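Local coordinates for protein carbonic anhydrase (Trichomonas vaginalis, PDB 6Y04) that probably catalyses the reversible hydration of carbon dioxide to hydrogencarbonate, as a zinc-dependent carbonic anhydrase of the beta class, at residues A[37-42]-A[96-100]; A[67-72]-A[150-156]. All blocks are in the same frame, centred on the assembly; numbering follows the deposited sequence.

Contact 1. Residues A[37-42]-A[96-100]. With ZN (zinc ion), chain C.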
loop_
_atom_site.group_PDB
_atom_site.type_symbol
_atom_site.label_atom_id
_atom_site.label_comp_id
_atom_site.label_asym_id
_atom_site.label_seq_id
_atom_site.Cartn_x
_atom_site.Cartn_y
_atom_site.Cartn_z
ATOM N N CYS A 37 2.487 -4.266 5.400
ATOM C CA CYS A 37 3.741 -4.181 4.672
ATOM C C CYS A 37 3.570 -4.713 3.248
ATOM O O CYS A 37 2.650 -5.476 2.955
ATOM C CB CYS A 37 4.842 -4.960 5.377
ATOM S SG CYS A 37 6.451 -4.724 4.576
ATOM N N MET A 38 4.489 -4.312 2.367
ATOM C CA MET A 38 4.435 -4.729 0.975
ATOM C C MET A 38 4.988 -6.148 0.816
ATOM O O MET A 38 4.987 -6.678 -0.291
ATOM C CB MET A 38 5.247 -3.771 0.099
ATOM C CG MET A 38 6.735 -3.895 0.323
ATOM S SD MET A 38 7.705 -2.783 -0.705
ATOM C CE MET A 38 9.357 -3.413 -0.408
ATOM N N ASP A 39 5.448 -6.749 1.922
ATOM C CA ASP A 39 6.180 -8.010 1.925
ATOM C C ASP A 39 5.491 -9.046 1.038
ATOM O O ASP A 39 4.278 -9.246 1.120
ATOM C CB ASP A 39 6.425 -8.512 3.355
ATOM C CG ASP A 39 7.445 -9.640 3.461
ATOM O OD1 ASP A 39 7.132 -10.757 3.017
ATOM O OD2 ASP A 39 8.553 -9.391 3.985
ATOM N N THR A 40 6.300 -9.721 0.210
ATOM C CA THR A 40 5.805 -10.695 -0.754
ATOM C C THR A 40 4.986 -11.800 -0.078
ATOM O O THR A 40 4.091 -12.364 -0.700
ATOM C CB THR A 40 6.948 -11.287 -1.592
ATOM O OG1 THR A 40 6.321 -11.904 -2.716
ATOM C CG2 THR A 40 7.801 -12.294 -0.848
ATOM N N ARG A 41 5.291 -12.086 1.196
ATOM C CA ARG A 41 4.741 -13.228 1.911
ATOM C C ARG A 41 3.329 -12.940 2.428
ATOM O O ARG A 41 2.622 -13.871 2.822
ATOM C CB ARG A 41 5.677 -13.628 3.060
ATOM C CG ARG A 41 6.961 -14.305 2.596
ATOM C CD ARG A 41 8.000 -14.463 3.688
ATOM N NE ARG A 41 8.446 -13.157 4.134
ATOM C CZ ARG A 41 9.395 -12.944 5.037
ATOM N NH1 ARG A 41 10.015 -13.970 5.595
ATOM N NH2 ARG A 41 9.715 -11.704 5.376
ATOM N N LEU A 42 2.938 -11.652 2.443
ATOM C CA LEU A 42 1.646 -11.253 2.980
ATOM C C LEU A 42 0.595 -11.192 1.874
ATOM O O LEU A 42 -0.597 -11.140 2.169
ATOM C CB LEU A 42 1.772 -9.917 3.715
ATOM C CG LEU A 42 2.779 -9.890 4.867
ATOM C CD1 LEU A 42 2.865 -8.495 5.482
ATOM C CD2 LEU A 42 2.433 -10.929 5.921
ATOM N N HIS A 96 5.054 -6.835 10.868
ATOM C CA HIS A 96 5.386 -8.247 10.815
ATOM C C HIS A 96 6.829 -8.474 11.248
ATOM O O HIS A 96 7.681 -7.607 11.070
ATOM C CB HIS A 96 5.100 -8.820 9.422
ATOM C CG HIS A 96 6.036 -8.333 8.364
ATOM N ND1 HIS A 96 7.030 -9.136 7.843
ATOM C CD2 HIS A 96 6.147 -7.138 7.737
ATOM C CE1 HIS A 96 7.705 -8.465 6.935
ATOM N NE2 HIS A 96 7.191 -7.235 6.853
ATOM N N GLU A 97 7.063 -9.667 11.808
ATOM C CA GLU A 97 8.380 -10.147 12.201
ATOM C C GLU A 97 9.199 -10.385 10.936
ATOM O O GLU A 97 8.636 -10.706 9.892
ATOM C CB GLU A 97 8.240 -11.433 13.021
ATOM C CG GLU A 97 6.999 -11.449 13.907
ATOM C CD GLU A 97 6.905 -12.526 14.976
ATOM O OE1 GLU A 97 7.968 -12.957 15.474
ATOM O OE2 GLU A 97 5.762 -12.921 15.319
ATOM N N CYS A 98 10.522 -10.209 11.036
ATOM C CA CYS A 98 11.451 -10.425 9.932
ATOM C C CYS A 98 11.186 -9.408 8.819
ATOM O O CYS A 98 11.269 -9.752 7.642
ATOM C CB CYS A 98 11.351 -11.842 9.361
ATOM S SG CYS A 98 11.487 -13.187 10.574
ATOM N N CYS A 99 10.867 -8.156 9.192
ATOM C CA CYS A 99 10.553 -7.125 8.215
ATOM C C CYS A 99 11.870 -6.691 7.572
ATOM O O CYS A 99 12.891 -6.632 8.258
ATOM C CB CYS A 99 9.868 -5.921 8.861
ATOM S SG CYS A 99 9.266 -4.691 7.668
ATOM N N GLY A 100 11.847 -6.420 6.257
ATOM C CA GLY A 100 13.062 -6.175 5.488
ATOM C C GLY A 100 13.649 -4.783 5.733
ATOM O O GLY A 100 14.718 -4.437 5.222
HETATM ZN ZN ZN C . 8.125 -5.694 5.888
HETATM O O HOH W 1 9.517 -6.152 4.530
#

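Contact 2. Residues A[67-72]-A[150-156]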
loop_
_atom_site.group_PDB
_atom_site.type_symbol
_atom_site.label_atom_id
_atom_site.label_comp_id
_atom_site.label_asym_id
_atom_site.label_seq_id
_atom_site.Cartn_x
_atom_site.Cartn_y
_atom_site.Cartn_z
ATOM N N ILE A 67 4.179 4.965 9.789
ATOM C CA ILE A 67 3.831 6.374 9.840
ATOM C C ILE A 67 4.746 7.010 10.879
ATOM O O ILE A 67 4.618 6.742 12.070
ATOM C CB ILE A 67 2.341 6.580 10.192
ATOM C CG1 ILE A 67 1.407 5.843 9.229
ATOM C CG2 ILE A 67 1.997 8.058 10.299
ATOM C CD1 ILE A 67 1.150 4.400 9.613
ATOM N N TRP A 68 5.689 7.825 10.408
ATOM C CA TRP A 68 6.602 8.516 11.300
ATOM C C TRP A 68 6.249 10.000 11.361
ATOM O O TRP A 68 6.742 10.717 12.231
ATOM C CB TRP A 68 8.064 8.265 10.896
ATOM C CG TRP A 68 8.355 8.413 9.429
ATOM C CD1 TRP A 68 8.386 7.416 8.499
ATOM C CD2 TRP A 68 8.673 9.627 8.717
ATOM N NE1 TRP A 68 8.692 7.922 7.264
ATOM C CE2 TRP A 68 8.878 9.274 7.363
ATOM C CE3 TRP A 68 8.810 10.976 9.083
ATOM C CZ2 TRP A 68 9.210 10.217 6.384
ATOM C CZ3 TRP A 68 9.125 11.913 8.118
ATOM C CH2 TRP A 68 9.324 11.532 6.785
ATOM N N THR A 69 5.383 10.445 10.440
ATOM C CA THR A 69 5.036 11.851 10.296
ATOM C C THR A 69 3.672 12.124 10.924
ATOM O O THR A 69 2.812 11.238 10.958
ATOM C CB THR A 69 5.029 12.269 8.816
ATOM O OG1 THR A 69 4.952 13.693 8.761
ATOM C CG2 THR A 69 3.880 11.680 8.025
ATOM N N THR A 70 3.488 13.358 11.411
ATOM C CA THR A 70 2.163 13.839 11.785
ATOM C C THR A 70 1.661 14.874 10.773
ATOM O O THR A 70 0.628 15.503 10.988
ATOM C CB THR A 70 2.078 14.302 13.248
ATOM O OG1 THR A 70 2.750 15.558 13.361
ATOM C CG2 THR A 70 2.624 13.294 14.239
ATOM N N GLY A 71 2.396 15.033 9.666
ATOM C CA GLY A 71 1.917 15.745 8.492
ATOM C C GLY A 71 1.164 14.803 7.550
ATOM O O GLY A 71 0.341 14.001 7.989
ATOM N N LEU A 72 1.474 14.905 6.251
ATOM C CA LEU A 72 0.841 14.077 5.234
ATOM C C LEU A 72 1.865 13.132 4.618
ATOM O O LEU A 72 3.051 13.435 4.567
ATOM C CB LEU A 72 0.214 14.974 4.161
ATOM C CG LEU A 72 -0.936 15.864 4.630
ATOM C CD1 LEU A 72 -1.385 16.777 3.503
ATOM C CD2 LEU A 72 -2.111 15.027 5.121
ATOM N N CYS A 150 1.702 7.970 15.883
ATOM C CA CYS A 150 1.765 9.062 14.919
ATOM C C CYS A 150 0.422 9.270 14.220
ATOM O O CYS A 150 0.083 10.395 13.868
ATOM C CB CYS A 150 2.887 8.878 13.900
ATOM S SG CYS A 150 4.530 9.217 14.595
ATOM N N VAL A 151 -0.334 8.190 14.017
ATOM C CA VAL A 151 -1.670 8.314 13.461
ATOM C C VAL A 151 -2.572 8.990 14.495
ATOM O O VAL A 151 -3.321 9.905 14.163
ATOM C CB VAL A 151 -2.228 6.964 12.971
ATOM C CG1 VAL A 151 -3.626 7.108 12.383
ATOM C CG2 VAL A 151 -1.302 6.316 11.956
ATOM N N ARG A 152 -2.457 8.552 15.757
ATOM C CA ARG A 152 -3.250 9.090 16.855
ATOM C C ARG A 152 -3.067 10.605 16.965
ATOM O O ARG A 152 -4.046 11.343 17.034
ATOM C CB ARG A 152 -2.936 8.341 18.156
ATOM C CG ARG A 152 -3.658 8.855 19.395
ATOM C CD ARG A 152 -5.069 9.356 19.122
ATOM N NE ARG A 152 -6.090 8.317 19.031
ATOM C CZ ARG A 152 -7.082 8.297 18.146
ATOM N NH1 ARG A 152 -7.193 9.240 17.225
ATOM N NH2 ARG A 152 -7.953 7.310 18.175
ATOM N N GLU A 153 -1.808 11.058 16.960
ATOM C CA GLU A 153 -1.469 12.451 17.217
ATOM C C GLU A 153 -1.611 13.291 15.953
ATOM O O GLU A 153 -1.302 14.479 15.973
ATOM C CB GLU A 153 -0.073 12.560 17.833
ATOM C CG GLU A 153 -0.084 12.314 19.332
ATOM C CD GLU A 153 1.220 11.849 19.967
ATOM O OE1 GLU A 153 2.303 12.157 19.416
ATOM O OE2 GLU A 153 1.146 11.172 21.016
ATOM N N ASN A 154 -2.071 12.664 14.862
ATOM C CA ASN A 154 -2.312 13.387 13.624
ATOM C C ASN A 154 -3.550 14.262 13.809
ATOM O O ASN A 154 -4.624 13.759 14.136
ATOM C CB ASN A 154 -2.405 12.464 12.403
ATOM C CG ASN A 154 -2.344 13.211 11.084
ATOM O OD1 ASN A 154 -3.159 14.089 10.828
ATOM N ND2 ASN A 154 -1.392 12.871 10.233
ATOM N N PRO A 155 -3.430 15.594 13.610
ATOM C CA PRO A 155 -4.533 16.522 13.865
ATOM C C PRO A 155 -5.694 16.395 12.881
ATOM O O PRO A 155 -6.775 16.928 13.116
ATOM C CB PRO A 155 -3.875 17.907 13.740
ATOM C CG PRO A 155 -2.683 17.686 12.833
ATOM C CD PRO A 155 -2.216 16.277 13.130
ATOM N N LEU A 156 -5.465 15.677 11.777
ATOM C CA LEU A 156 -6.490 15.526 10.758
ATOM C C LEU A 156 -7.333 14.281 11.038
ATOM O O LEU A 156 -8.310 14.035 10.337
ATOM C CB LEU A 156 -5.832 15.441 9.378
ATOM C CG LEU A 156 -5.072 16.676 8.889
ATOM C CD1 LEU A 156 -4.878 16.614 7.385
ATOM C CD2 LEU A 156 -5.781 17.965 9.276
#

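Contact 1. Residues A[37-42]-A[96-100]
The zinc site of a beta-class carbonic anhydrase appears here in its open form: two cysteines, one histidine and a water surround the metal, while the aspartate next to it is turned aside. The loop after strand 32-36 meets the end of strand 90-96 and its following loop there. Cys37 and Cys99 both adopt the t rotamer and bring SG to 2.3 Å from ZN; soft thiolates suit zinc, and the SG atoms lie 4.2 Å apart. His96, in the p rotamer, coordinates through NE2 at 2.0 Å from ZN, while its ND1 gives a weak hydrogen bond to Glu97 O (3.0 Å). Its ring rests against Cys37 CB, 3.5 Å from His96 CD2, and Leu42 CD1 covers one face, 4.2 Å from the same CD2.

Asp39, a possible zinc ligand, does not bind here: its OD2 stays 4.2 Å from ZN. In the t rotamer, its carboxylate faces Arg41: Arg41 NE lies 3.0 Å from Asp39 OD1 and Arg41 NH2 2.9 Å from Asp39 OD2, a two-pronged salt bridge. Asp39 OD1 also accepts from Arg41 N at 2.9 Å, closing an Asx turn. Such an Asp-Arg pair is the dyad that keeps the fourth zinc position open to solvent in active beta enzymes. Arg41, long enough to span the gap, sends NH2 on to Cys98 O in a weak hydrogen bond of 3.4 Å. The fourth ligand is water 1, 2.0 Å from ZN, which accepts from Gly100 N at 2.9 Å and donates weakly to Asp39 OD2 at 3.4 Å.

Contact 2. Residues A[67-72]-A[150-156]
Ile67 and Cys150 form the apolar centre. The branched side chain of Ile67 points toward the last turn of helix 140-152, placing CG2 3.8 Å from Cys150 CB and CG1 3.9 Å from Val151 CG2. Cysteine is small enough to let the loop backbone come close: Ile67 O lies 3.3 Å from Cys150 CB, and Thr69 O 3.8 Å from that same carbon. A second apolar patch lies beyond the helix end, where Leu72 CD2 meets Leu156 CD1 at 3.9 Å; both leucines also pack on Leu80 of helix 74-85, and Phe126 of the second subunit touches Leu156.

The loop leading from strand 57-61 into helix 74-85 is thus laid against the C-terminal end of helix 140-152 in the alpha/beta fold of the beta-carbonic anhydrases. Each segment carries a turn of its own closed by a side chain. Thr69 OG1 accepts from Gly71 N at 3.0 Å in an ST turn, and Asn154 OD1 accepts from Leu156 N at 3.0 Å in an Asx turn.

Farther out, Thr70 turns its methyl inward, CG2 standing 3.9 Å from Cys150 O, while Thr70 O sits 3.6 Å from Pro155 CD. Asparagine suits position 154 because its amide has two ends: with OD1 engaged in the turn, Asn154 ND2 donates across the interface to Gly71 O at 3.1 Å.

From the N terminus, the chain runs through helix 3-17 and strand 32-36 into 37-42, the first half of contact 1. After short helix 46-49 it forms strand 57-61 and enters 67-72, half of contact 2, before helix 74-85 and strand 90-96 bring it to 96-100, where contact 1 closes a loop of 53 intervening residues. Contact 2 closes at 150-156, after helices 106-115 and 120-134, at the end of helix 140-152, so the loops cross rather than nest. Contact 1 joins the ends of two adjacent parallel strands; contact 2 ties a loop to a helix end. Their centres lie about 23 Å apart, on opposite sides of the chain's centre, and both touch the second subunit.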